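PDB 3GNE: VAL-1 from Chlorella virus, which cleaves alginate, most likely by the beta-elimination usual for polysaccharide lyases, as a viral member of polysaccharide lyase family 14. Local coordinates for residues Phe215-Thr219 / Phe235-Gln239; Asn25-Ser29 / Val40-Asp45; Lys83-Phe87 / Ala159-Asp163; Trp77-Tyr81 / Lys92-Thr96; Glu169-Lys173 / Met240-Glu244. One frame throughout, in Å; residues are numbered along the deposited sequence. Where two conformers were deposited one is given.

Interaction 1: Phe215-Thr219 / Phe235-Gln239; sequences FDWNT and FTNFQ
Phe235 turns a ring face to Trp217, whose six-membered ring drives its rim into it: Trp217 CZ2 lies 3.5 Å from Phe235 CE1, and CH2 sits almost as near. The pair is T-shaped, with centroids 5.0 Å apart and planes at 74°. Near the far end of the same ring, Thr219 OG1 comes obliquely to 3.9 Å from Phe235 CZ. This hydroxyl is already engaged by Lys92 O and Tyr44 OH, so threonine offers the aromatic core a small, satisfied polar group.

The left-handed helical backbone of Asn237, a conformation that asparagine tolerates well, breaks the every-second-residue rhythm of the strand and returns Phe238, three residues after Phe235, to the interior. There the roles are exchanged: Phe238 supplies the edge and Trp217 the face. Phe238 CE1 stands over the indole, 3.7 Å from Trp217 CE3, with the two planes nearly perpendicular at 87°. Farther along, Phe238 CD1 meets Phe215 CE2 obliquely at 4.3 Å. Trp217 reaches across the gap because its first torsion (chi1 -177°) places CG opposite the backbone N, and it serves both phenylalanines, one at its rim and one on its face. A large flat side chain is well suited to bridging strands whose axes are 11.2 Å apart and which share no hydrogen bond.

Strand 212-221 lies between strands 59-63 and 91-99 in one sheet, strand 231-241 between 37-44 and 72-80 in the other. Phe59, Phe61 and Trp77 continue the aromatic packing around Trp217 between these two layers.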
# COMPACT_ATOMS: atom_id res chain seq x y z
N PHE A 215 -7.34 -2.58 4.86
CA PHE A 215 -5.97 -2.70 4.38
C PHE A 215 -5.94 -3.67 3.22
O PHE A 215 -6.54 -4.75 3.29
CB PHE A 215 -5.09 -3.26 5.50
CG PHE A 215 -3.61 -3.38 5.14
CD1 PHE A 215 -2.85 -2.25 4.81
CD2 PHE A 215 -3.03 -4.67 5.14
CE1 PHE A 215 -1.49 -2.38 4.51
CE2 PHE A 215 -1.66 -4.75 4.87
CZ PHE A 215 -0.89 -3.63 4.56
N ASP A 216 -5.29 -3.26 2.13
CA ASP A 216 -5.19 -4.11 0.98
C ASP A 216 -3.72 -4.27 0.65
O ASP A 216 -3.02 -3.32 0.33
CB ASP A 216 -5.91 -3.44 -0.20
CG ASP A 216 -6.11 -4.45 -1.32
OD1 ASP A 216 -7.10 -5.22 -1.27
OD2 ASP A 216 -5.29 -4.56 -2.23
N TRP A 217 -3.24 -5.50 0.74
CA TRP A 217 -1.88 -5.87 0.41
C TRP A 217 -1.90 -6.51 -0.96
O TRP A 217 -2.63 -7.45 -1.19
CB TRP A 217 -1.31 -6.88 1.42
CG TRP A 217 0.12 -7.12 1.04
CD1 TRP A 217 0.65 -8.23 0.43
CD2 TRP A 217 1.19 -6.20 1.25
NE1 TRP A 217 1.98 -8.04 0.24
CE2 TRP A 217 2.37 -6.82 0.75
CE3 TRP A 217 1.29 -4.95 1.84
CZ2 TRP A 217 3.63 -6.20 0.79
CZ3 TRP A 217 2.55 -4.33 1.89
CH2 TRP A 217 3.67 -4.96 1.39
N ASN A 218 -1.11 -6.04 -1.91
CA ASN A 218 -1.06 -6.70 -3.21
C ASN A 218 0.22 -6.26 -3.88
O ASN A 218 0.31 -5.18 -4.44
CB ASN A 218 -2.29 -6.33 -4.03
CG ASN A 218 -2.41 -7.26 -5.23
OD1 ASN A 218 -1.49 -7.98 -5.57
ND2 ASN A 218 -3.57 -7.23 -5.84
N THR A 219 1.26 -7.11 -3.75
CA THR A 219 2.58 -6.70 -4.21
C THR A 219 2.88 -7.37 -5.54
O THR A 219 2.66 -8.56 -5.75
CB THR A 219 3.64 -7.01 -3.15
OG1 THR A 219 4.91 -6.51 -3.65
CG2 THR A 219 3.85 -8.50 -2.83
N PHE A 235 8.94 -9.82 3.25
CA PHE A 235 8.15 -8.85 3.98
C PHE A 235 7.86 -9.37 5.38
O PHE A 235 7.62 -10.55 5.59
CB PHE A 235 6.78 -8.63 3.24
CG PHE A 235 6.96 -7.85 1.94
CD1 PHE A 235 6.92 -6.48 1.89
CD2 PHE A 235 7.17 -8.57 0.75
CE1 PHE A 235 7.07 -5.78 0.69
CE2 PHE A 235 7.32 -7.90 -0.46
CZ PHE A 235 7.28 -6.49 -0.50
N THR A 236 7.87 -8.47 6.35
CA THR A 236 7.64 -8.92 7.73
C THR A 236 7.08 -7.80 8.56
O THR A 236 7.09 -6.65 8.15
CB THR A 236 8.98 -9.44 8.33
OG1 THR A 236 8.72 -10.16 9.55
CG2 THR A 236 9.96 -8.28 8.59
N ASN A 237 6.61 -8.14 9.76
CA ASN A 237 6.25 -7.17 10.78
C ASN A 237 5.17 -6.22 10.27
O ASN A 237 5.32 -4.99 10.36
CB ASN A 237 7.49 -6.38 11.27
CG ASN A 237 7.21 -5.81 12.64
OD1 ASN A 237 6.34 -6.26 13.39
ND2 ASN A 237 7.98 -4.75 12.99
N PHE A 238 4.10 -6.76 9.76
CA PHE A 238 2.95 -5.94 9.35
C PHE A 238 2.24 -5.43 10.60
O PHE A 238 1.84 -6.22 11.46
CB PHE A 238 1.96 -6.81 8.54
CG PHE A 238 2.49 -7.16 7.16
CD1 PHE A 238 2.18 -6.35 6.08
CD2 PHE A 238 3.26 -8.29 6.93
CE1 PHE A 238 2.63 -6.73 4.78
CE2 PHE A 238 3.72 -8.66 5.69
CZ PHE A 238 3.40 -7.85 4.61
N GLN A 239 2.09 -4.12 10.74
CA GLN A 239 1.52 -3.48 11.89
C GLN A 239 0.42 -2.50 11.48
O GLN A 239 0.49 -1.87 10.44
CB GLN A 239 2.60 -2.69 12.67
CG GLN A 239 3.68 -3.62 13.21
CD GLN A 239 4.78 -2.86 13.90
OE1 GLN A 239 5.19 -1.83 13.35
NE2 GLN A 239 5.29 -3.30 15.04

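Interaction 2: Asn25-Ser29 / Val40-Asp45; sequences NMKKS and VKAVYD
The flat carboxylate of Asp45 is approached by Lys28, whose NZ meets the syn lone pair of OD2 at 2.7 Å. The lysine runs extended beyond CG and crosses the aspartate at about a right angle. This salt bridge lies at the rim of the contact, on an exposed lysine. Nearer the backbone, Lys28 CB rests on Val43 CG1 at 3.8 Å, a branched side chain on the strand thus covering the aliphatic root of the lysine.

The inner part of the contact turns on Ser29. Its OG accepts a nearly straight bond from Val43 N (3.0 Å, 165°) and also bonds to Gly58 O, so this buried hydroxyl has a partner for each of its roles. The first torsion of Ser29 (chi1 -61°) leaves OG anti to the carbonyl carbon, directed at the strand. A water joins the backbones as well, accepting from Lys28 N at 2.9 Å and donating to Val43 O at 2.8 Å. At the other end the methyl CE of Met26 makes a loose contact with Val40 CG1.

Met26 to Ser29 form a type II' beta turn, closed by Ser29 N bonding to Met26 O at 2.8 Å. Lys27 takes the positive-phi position of that turn, where glycine is more usual. The turn carries the chain from strand 21-25 in one sheet to strand 30-34 in the other, an end connection of a beta sandwich.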
# COMPACT_ATOMS: atom_id res chain seq x y z
N ASN A 25 -4.04 -14.36 -1.70
CA ASN A 25 -3.50 -15.04 -2.90
C ASN A 25 -2.02 -15.27 -2.62
O ASN A 25 -1.22 -14.32 -2.72
CB ASN A 25 -3.65 -14.21 -4.15
CG ASN A 25 -5.04 -14.08 -4.60
OD1 ASN A 25 -5.48 -14.71 -5.57
ND2 ASN A 25 -5.83 -13.29 -3.89
N MET A 26 -1.67 -16.50 -2.23
CA MET A 26 -0.27 -16.79 -1.92
C MET A 26 0.56 -16.98 -3.20
O MET A 26 1.75 -16.67 -3.17
CB MET A 26 -0.11 -18.05 -1.06
CG MET A 26 -0.59 -17.91 0.38
SD MET A 26 0.07 -16.53 1.27
CE MET A 26 1.82 -16.84 1.53
N LYS A 27 -0.06 -17.46 -4.26
CA LYS A 27 0.67 -17.61 -5.53
C LYS A 27 1.88 -18.51 -5.27
O LYS A 27 1.71 -19.62 -4.72
CB LYS A 27 1.01 -16.26 -6.17
CG LYS A 27 -0.29 -15.47 -6.46
CD LYS A 27 0.14 -14.08 -6.98
CE LYS A 27 -0.95 -13.17 -7.30
NZ LYS A 27 -0.51 -11.97 -8.00
N LYS A 28 3.09 -18.08 -5.66
CA LYS A 28 4.32 -18.81 -5.43
C LYS A 28 5.06 -18.35 -4.18
O LYS A 28 6.18 -18.79 -3.95
CB LYS A 28 5.28 -18.65 -6.63
CG LYS A 28 4.73 -19.42 -7.84
CD LYS A 28 5.76 -19.30 -8.97
CE LYS A 28 5.26 -20.20 -10.11
NZ LYS A 28 6.39 -20.45 -11.05
N SER A 29 4.42 -17.46 -3.43
CA SER A 29 5.04 -16.96 -2.20
C SER A 29 4.79 -17.90 -1.02
O SER A 29 3.95 -18.80 -1.12
CB SER A 29 4.51 -15.56 -1.90
OG SER A 29 4.85 -14.67 -2.99
N VAL A 40 7.00 -13.23 4.90
CA VAL A 40 6.51 -13.79 3.64
C VAL A 40 7.64 -13.58 2.63
O VAL A 40 8.13 -12.47 2.42
CB VAL A 40 5.22 -13.13 3.13
CG1 VAL A 40 4.76 -13.87 1.87
CG2 VAL A 40 4.13 -13.20 4.19
N LYS A 41 8.07 -14.72 2.03
CA LYS A 41 8.99 -14.69 0.90
C LYS A 41 8.11 -14.43 -0.33
O LYS A 41 7.36 -15.32 -0.74
CB LYS A 41 9.73 -16.01 0.79
CG LYS A 41 10.72 -16.11 -0.37
CD LYS A 41 11.22 -17.57 -0.48
CE LYS A 41 12.42 -17.72 -1.36
NZ LYS A 41 13.18 -18.99 -1.15
N ALA A 42 8.20 -13.22 -0.84
CA ALA A 42 7.45 -12.82 -2.05
C ALA A 42 8.23 -13.24 -3.29
O ALA A 42 9.39 -12.76 -3.49
CB ALA A 42 7.27 -11.32 -2.07
N VAL A 43 7.63 -14.12 -4.05
CA VAL A 43 8.31 -14.65 -5.25
C VAL A 43 7.76 -13.97 -6.47
O VAL A 43 6.56 -14.02 -6.75
CB VAL A 43 8.07 -16.17 -5.31
CG1 VAL A 43 8.55 -16.74 -6.64
CG2 VAL A 43 8.75 -16.85 -4.14
N TYR A 44 8.63 -13.29 -7.19
CA TYR A 44 8.24 -12.58 -8.41
C TYR A 44 8.91 -13.30 -9.57
O TYR A 44 10.14 -13.15 -9.78
CB TYR A 44 8.68 -11.13 -8.36
CG TYR A 44 8.23 -10.29 -7.17
CD1 TYR A 44 7.00 -9.62 -7.13
CD2 TYR A 44 9.09 -10.19 -6.07
CE1 TYR A 44 6.60 -8.86 -6.04
CE2 TYR A 44 8.70 -9.42 -5.03
CZ TYR A 44 7.49 -8.75 -4.98
OH TYR A 44 7.18 -8.00 -3.87
N ASP A 45 8.13 -14.08 -10.34
CA ASP A 45 8.79 -14.67 -11.51
C ASP A 45 9.05 -13.65 -12.61
O ASP A 45 8.41 -12.59 -12.68
CB ASP A 45 7.88 -15.76 -12.09
CG ASP A 45 7.87 -17.06 -11.28
OD1 ASP A 45 8.66 -17.19 -10.30
OD2 ASP A 45 7.06 -17.92 -11.71
O HOH W 1 4.17 -15.49 -6.35

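Interaction 3: Lys83-Phe87 / Ala159-Asp163; sequences KGFDF and ALKYD
Tyr162 reaches across to Phe85 and gives its phenolic proton to the main chain: OH lies 2.7 Å from Phe85 O, approaching nearly along the C=O axis (163°). Tyrosine suits the place because the ring spans the gap and still has a donor at its far end. On the way, Gly84 N lies over one face of the ring and Phe85 CB packs on CE1 at 3.9 Å. Phe87 accompanies the tyrosine with its plane tilted by only 25°, but the rings are slid apart, with centroids 5.7 Å distant; Phe87 CE2 touches both CE1 and OH of Tyr162 at 3.7 Å. Phe87 CZ also rests on Leu160 CB, 4.3 Å away.

The second polar grip is Lys83 N to Asp163 OD1, 2.9 Å and 154° at the hydrogen, the oxygen being met from above the carboxylate plane. With CG beside its own backbone N, Asp163 brings the carboxylate to that amide.

Behind this shell, Gly84 has backbone angles that would jam a side chain against the preceding carbonyl. Tyr81 packs on Phe85 and Phe87 and bonds Asp163 through the backbone, while Trp119 NE1 holds Phe87 O.

Lys83 NZ stays 6.0 Å from Asp163 OD2, so the aspartate serves as an amide acceptor and not as half of a salt bridge: both hydrogen bonds end on the backbone of residues 83-87, fixing the path of that loop rather than pairing charges.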
# COMPACT_ATOMS: atom_id res chain seq x y z
N LYS A 83 20.67 -8.11 -2.24
CA LYS A 83 21.53 -7.52 -3.25
C LYS A 83 21.28 -8.07 -4.65
O LYS A 83 21.19 -9.31 -4.74
CB LYS A 83 22.99 -7.76 -2.81
CG LYS A 83 24.02 -6.96 -3.61
CD LYS A 83 25.42 -7.45 -3.35
CE LYS A 83 26.53 -6.64 -4.01
NZ LYS A 83 27.86 -7.05 -3.38
N GLY A 84 21.15 -7.20 -5.66
CA GLY A 84 20.92 -7.73 -7.02
C GLY A 84 19.46 -7.69 -7.40
O GLY A 84 19.16 -7.86 -8.58
N PHE A 85 18.55 -7.43 -6.43
CA PHE A 85 17.15 -7.34 -6.83
C PHE A 85 17.00 -6.25 -7.85
O PHE A 85 17.58 -5.15 -7.70
CB PHE A 85 16.33 -7.06 -5.53
CG PHE A 85 14.83 -7.09 -5.77
CD1 PHE A 85 14.14 -8.27 -5.49
CD2 PHE A 85 14.11 -5.98 -6.21
CE1 PHE A 85 12.75 -8.33 -5.69
CE2 PHE A 85 12.74 -6.02 -6.42
CZ PHE A 85 12.07 -7.20 -6.13
N ASP A 86 16.23 -6.48 -8.89
CA ASP A 86 16.04 -5.48 -9.93
C ASP A 86 14.66 -4.85 -9.76
O ASP A 86 13.64 -5.52 -9.97
CB ASP A 86 16.22 -6.16 -11.32
CG ASP A 86 16.18 -5.20 -12.48
OD1 ASP A 86 15.60 -4.07 -12.35
OD2 ASP A 86 16.71 -5.56 -13.59
N PHE A 87 14.61 -3.60 -9.35
CA PHE A 87 13.36 -2.90 -9.13
C PHE A 87 12.62 -2.52 -10.40
O PHE A 87 11.48 -2.02 -10.30
CB PHE A 87 13.69 -1.61 -8.35
CG PHE A 87 14.22 -1.84 -6.93
CD1 PHE A 87 13.34 -2.23 -5.92
CD2 PHE A 87 15.57 -1.68 -6.62
CE1 PHE A 87 13.78 -2.48 -4.61
CE2 PHE A 87 16.02 -1.91 -5.32
CZ PHE A 87 15.15 -2.32 -4.32
N ALA A 159 15.54 5.08 -1.62
CA ALA A 159 15.33 4.92 -0.18
C ALA A 159 15.40 3.46 0.25
O ALA A 159 15.77 3.15 1.38
CB ALA A 159 13.99 5.53 0.24
N LEU A 160 14.99 2.56 -0.64
CA LEU A 160 15.00 1.12 -0.32
C LEU A 160 16.40 0.58 -0.59
O LEU A 160 16.82 0.42 -1.75
CB LEU A 160 13.95 0.39 -1.14
CG LEU A 160 12.52 0.90 -0.94
CD1 LEU A 160 11.62 0.24 -1.99
CD2 LEU A 160 12.03 0.57 0.48
N LYS A 161 17.12 0.31 0.50
CA LYS A 161 18.47 -0.18 0.38
C LYS A 161 18.50 -1.67 0.28
O LYS A 161 17.55 -2.36 0.70
CB LYS A 161 19.27 0.28 1.61
CG LYS A 161 19.26 1.78 1.87
CD LYS A 161 19.63 2.65 0.66
CE LYS A 161 19.62 4.11 1.14
NZ LYS A 161 19.89 5.05 0.01
N TYR A 162 19.58 -2.23 -0.27
CA TYR A 162 19.74 -3.69 -0.31
C TYR A 162 20.22 -4.29 1.00
O TYR A 162 20.97 -3.68 1.78
CB TYR A 162 20.78 -4.06 -1.41
CG TYR A 162 20.34 -3.83 -2.83
CD1 TYR A 162 19.24 -4.44 -3.34
CD2 TYR A 162 21.06 -2.97 -3.69
CE1 TYR A 162 18.83 -4.22 -4.64
CE2 TYR A 162 20.67 -2.75 -5.00
CZ TYR A 162 19.54 -3.39 -5.46
OH TYR A 162 19.16 -3.19 -6.77
N ASP A 163 19.83 -5.55 1.24
CA ASP A 163 20.36 -6.35 2.34
C ASP A 163 20.05 -5.74 3.70
O ASP A 163 20.86 -5.88 4.65
CB ASP A 163 21.89 -6.50 2.10
CG ASP A 163 22.22 -7.51 1.02
OD1 ASP A 163 21.34 -8.25 0.55
OD2 ASP A 163 23.43 -7.61 0.65

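Interaction 4: Trp77-Tyr81 / Lys92-Thr96; sequences WEVFY and KHGGT
Trp77 sets the rim of its indole beside His93, CZ2 lying 3.6 Å from His93 CB and NE1 3.0 Å from ND1. The imidazole is steeply inclined to the indole, and ND1 lies close to the indole plane, at its edge. Trp77 CG sits in the crowded position between its backbone N and carbonyl carbon (chi1 53°), which turns the indole inward; its far corner, CH2, then comes to 3.7 Å from Gly94 O. At Gly94 the corner of the indole meets main chain alone.

Tyr81 meets the imidazole at NE2. The two side chains come from opposite directions and meet edge to edge: Tyr81 OH is 2.8 Å from His93 NE2, near the planes of both rings and almost straight at 166°. Either atom could be the donor. Val79 CG1 touches His93 CE1 at 4.0 Å, crossing the imidazole at about a right angle. Histidine is apt here because a flat, compact ring packs beside the indole and still offers NE2 to the tyrosine in an otherwise apolar layer, and that bond limits its rotation about chi2. Phe235 meets the same imidazole edge-to-face, and Trp217 does so with the Trp77 indole.

Strands 77-80 and 92-96 run antiparallel (178°) with axes 10.1 Å apart, the separation of stacked sheets rather than paired strands. Lys92, next in sequence to His93, points to the other side of its strand and hydrogen-bonds a citrate ion, probably from the crystallisation liquor. Two antiparallel sheets packed face to face in this way are consistent with the jelly-roll-like beta sandwich of the concanavalin clan.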
# COMPACT_ATOMS: atom_id res chain seq x y z
N TRP A 77 5.15 -1.99 7.58
CA TRP A 77 5.74 -3.30 7.31
C TRP A 77 7.22 -3.08 7.05
O TRP A 77 7.66 -1.92 6.89
CB TRP A 77 5.10 -4.04 6.11
CG TRP A 77 5.08 -3.19 4.87
CD1 TRP A 77 6.04 -3.13 3.89
CD2 TRP A 77 4.06 -2.27 4.46
NE1 TRP A 77 5.67 -2.23 2.90
CE2 TRP A 77 4.46 -1.69 3.23
CE3 TRP A 77 2.82 -1.88 5.04
CZ2 TRP A 77 3.68 -0.74 2.55
CZ3 TRP A 77 2.06 -0.94 4.34
CH2 TRP A 77 2.48 -0.38 3.13
N GLU A 78 7.96 -4.17 7.02
CA GLU A 78 9.38 -4.09 6.68
C GLU A 78 9.66 -4.95 5.49
O GLU A 78 9.03 -6.01 5.32
CB GLU A 78 10.25 -4.57 7.87
CG GLU A 78 9.95 -3.64 9.09
CD GLU A 78 10.67 -4.13 10.31
OE1 GLU A 78 11.68 -4.85 10.19
OE2 GLU A 78 10.30 -3.79 11.45
N VAL A 79 10.60 -4.52 4.63
CA VAL A 79 10.94 -5.34 3.44
C VAL A 79 12.43 -5.41 3.23
O VAL A 79 13.16 -4.45 3.38
CB VAL A 79 10.23 -4.73 2.23
CG1 VAL A 79 10.71 -3.29 2.00
CG2 VAL A 79 10.45 -5.61 0.99
N PHE A 80 12.89 -6.62 2.91
CA PHE A 80 14.28 -6.93 2.64
C PHE A 80 14.42 -7.32 1.16
O PHE A 80 13.79 -8.29 0.72
CB PHE A 80 14.68 -8.08 3.55
CG PHE A 80 16.16 -8.45 3.58
CD1 PHE A 80 16.90 -8.13 4.73
CD2 PHE A 80 16.82 -9.10 2.57
CE1 PHE A 80 18.22 -8.51 4.82
CE2 PHE A 80 18.15 -9.48 2.64
CZ PHE A 80 18.88 -9.19 3.77
N TYR A 81 15.24 -6.55 0.47
CA TYR A 81 15.60 -6.78 -0.94
C TYR A 81 17.03 -7.31 -0.99
O TYR A 81 17.94 -6.48 -0.76
CB TYR A 81 15.51 -5.46 -1.71
CG TYR A 81 14.05 -5.02 -1.87
CD1 TYR A 81 13.26 -5.74 -2.80
CD2 TYR A 81 13.50 -3.94 -1.19
CE1 TYR A 81 11.92 -5.34 -2.97
CE2 TYR A 81 12.16 -3.57 -1.37
CZ TYR A 81 11.41 -4.29 -2.27
OH TYR A 81 10.07 -3.96 -2.48
N LYS A 92 4.12 -2.34 -6.63
CA LYS A 92 3.29 -2.04 -5.47
C LYS A 92 3.69 -2.84 -4.23
O LYS A 92 4.12 -3.99 -4.34
CB LYS A 92 1.82 -2.45 -5.76
CG LYS A 92 1.00 -1.40 -6.47
CD LYS A 92 1.54 -1.07 -7.86
CE LYS A 92 0.54 -0.10 -8.51
NZ LYS A 92 1.13 0.35 -9.83
N HIS A 93 3.43 -2.23 -3.09
CA HIS A 93 3.39 -2.95 -1.81
C HIS A 93 1.94 -3.15 -1.41
O HIS A 93 1.35 -4.21 -1.65
CB HIS A 93 4.17 -2.18 -0.73
CG HIS A 93 5.65 -2.33 -0.87
ND1 HIS A 93 6.48 -1.76 0.06
CD2 HIS A 93 6.43 -2.93 -1.80
CE1 HIS A 93 7.72 -2.04 -0.30
NE2 HIS A 93 7.75 -2.74 -1.43
N GLY A 94 1.30 -2.11 -0.85
CA GLY A 94 -0.08 -2.17 -0.43
C GLY A 94 -0.46 -0.86 0.22
O GLY A 94 0.30 0.10 0.19
N GLY A 95 -1.64 -0.83 0.83
CA GLY A 95 -2.06 0.43 1.48
C GLY A 95 -3.50 0.29 1.89
O GLY A 95 -4.01 -0.78 2.17
N THR A 96 -4.15 1.43 1.97
CA THR A 96 -5.48 1.52 2.53
C THR A 96 -6.48 1.90 1.48
O THR A 96 -6.19 2.68 0.59
CB THR A 96 -5.39 2.61 3.64
OG1 THR A 96 -6.50 2.58 4.49
CG2 THR A 96 -5.37 3.94 2.94

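Interaction 5: Glu169-Lys173 / Met240-Glu244; sequences EIGTK and MKKYE
The C-terminal end of strand 231-241 and the tail that follows it fold over strand 169-173: Tyr243 comes to lie on Gly171 and Lys173, while Lys241 reaches Glu169. Strand 72-80 lies between the two strands in the same sheet.

The tyrosine edge fits against the main chain, with CE1 3.6 Å from Gly171 C and 3.5 Å from Thr172 N. Glycine suits position 171, where this edge comes down directly on the backbone. One ring face is covered by Lys173, whose CB makes a CH-pi contact 3.8 Å from the centroid of the Tyr243 ring. CG of Tyr243 lies opposite its backbone N (chi1 -172°), extending the ring over the strand; Glu187 takes the phenolic OH, and Tyr189 packs against the ring.

At the other end, Lys241 bends at chi3 and crosses Glu169 at about a right angle. Its NZ bonds OE2 at 2.9 Å from 38° above the carboxylate plane, while OE1 lies 3.3 Å from NZ.

The contact thus mixes two chemistries: a close seat for the tyrosine made of peptide groups and the aliphatic part of Lys173, and a partly exposed salt bridge, probably screened in part by solvent, that links strands separated by strand 72-80.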
# COMPACT_ATOMS: atom_id res chain seq x y z
N GLU A 169 5.99 2.93 6.32
CA GLU A 169 4.69 3.15 6.92
C GLU A 169 3.87 3.99 5.93
O GLU A 169 4.45 4.83 5.21
CB GLU A 169 4.76 3.93 8.27
CG GLU A 169 5.79 3.32 9.25
CD GLU A 169 5.57 3.90 10.66
OE1 GLU A 169 4.47 4.39 10.99
OE2 GLU A 169 6.52 3.77 11.42
N ILE A 170 2.57 3.82 6.00
CA ILE A 170 1.71 4.69 5.22
C ILE A 170 0.53 5.09 6.11
O ILE A 170 -0.20 4.19 6.58
CB ILE A 170 1.23 4.08 3.88
CG1 ILE A 170 0.40 5.07 3.06
CG2 ILE A 170 0.54 2.73 4.02
CD1 ILE A 170 0.30 4.74 1.58
N GLY A 171 0.35 6.39 6.27
CA GLY A 171 -0.75 6.92 7.07
C GLY A 171 -1.82 7.52 6.18
O GLY A 171 -1.55 8.09 5.12
N THR A 172 -3.06 7.36 6.64
CA THR A 172 -4.21 7.88 5.92
C THR A 172 -5.13 8.58 6.90
O THR A 172 -5.50 7.92 7.88
CB THR A 172 -5.00 6.75 5.22
OG1 THR A 172 -4.11 5.99 4.41
CG2 THR A 172 -6.02 7.35 4.29
N LYS A 173 -5.50 9.83 6.67
CA LYS A 173 -6.42 10.51 7.59
C LYS A 173 -7.55 11.11 6.77
O LYS A 173 -7.33 11.90 5.85
CB LYS A 173 -5.68 11.64 8.34
CG LYS A 173 -6.64 12.44 9.24
CD LYS A 173 -5.86 13.46 10.06
CE LYS A 173 -6.84 13.97 11.13
NZ LYS A 173 -7.84 14.92 10.59
N MET A 240 -0.55 -2.43 12.40
CA MET A 240 -1.57 -1.39 12.31
C MET A 240 -1.25 -0.39 13.42
O MET A 240 -1.12 -0.83 14.58
CB MET A 240 -2.99 -1.95 12.46
CG MET A 240 -4.03 -0.88 12.17
SD MET A 240 -5.74 -1.44 12.23
CE MET A 240 -5.90 -1.96 14.00
N LYS A 241 -1.13 0.88 13.10
CA LYS A 241 -0.63 1.87 14.06
C LYS A 241 -1.55 3.07 14.12
O LYS A 241 -2.26 3.33 13.15
CB LYS A 241 0.78 2.34 13.65
CG LYS A 241 1.80 1.17 13.60
CD LYS A 241 3.20 1.64 13.17
CE LYS A 241 3.77 2.60 14.19
NZ LYS A 241 5.19 2.96 13.85
N LYS A 242 -1.47 3.77 15.24
CA LYS A 242 -2.20 5.05 15.30
C LYS A 242 -1.68 5.99 14.24
O LYS A 242 -0.46 6.06 13.94
CB LYS A 242 -2.01 5.55 16.74
CG LYS A 242 -2.89 4.68 17.69
CD LYS A 242 -2.48 4.80 19.14
CE LYS A 242 -2.94 3.69 20.07
NZ LYS A 242 -2.38 2.36 19.71
N TYR A 243 -2.56 6.80 13.66
CA TYR A 243 -2.11 7.90 12.78
C TYR A 243 -1.40 8.95 13.66
O TYR A 243 -2.01 9.48 14.58
CB TYR A 243 -3.30 8.51 12.05
CG TYR A 243 -2.88 9.51 11.02
CD1 TYR A 243 -2.66 9.14 9.71
CD2 TYR A 243 -2.75 10.85 11.34
CE1 TYR A 243 -2.29 10.04 8.74
CE2 TYR A 243 -2.36 11.79 10.38
CZ TYR A 243 -2.15 11.37 9.10
OH TYR A 243 -1.76 12.29 8.16
N GLU A 244 -0.13 9.23 13.37
CA GLU A 244 0.66 10.05 14.27
C GLU A 244 0.49 11.48 13.81
O GLU A 244 0.83 11.73 12.64
CB GLU A 244 2.15 9.67 14.26
CG GLU A 244 2.91 10.37 15.40
CD GLU A 244 4.03 9.53 15.97
OE1 GLU A 244 3.83 8.30 16.16
OE2 GLU A 244 5.13 10.05 16.26

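Interactions 1 and 4 form one core between the two sheets, their centres 6 Å apart: strands 212-221 and 91-99 pair in one layer, 231-241 and 72-80 in the other. Interaction 2 joins this core where Tyr44 OH lies 2.7 Å from Thr219 OG1. Interaction 3 joins it through Tyr81, whose O receives Asp163 N at 2.9 Å. Interaction 5 continues strand 231-241 beyond interaction 1 and lies about 26 Å, centre to centre, from interaction 2, across the molecule. Citrate on Lys92 and glycerol on Asp216 and Asn218, both probably from the crystallisation liquor, occupy the outer face of the sheet that interactions 1 and 4 lie behind, a face that might receive substrate.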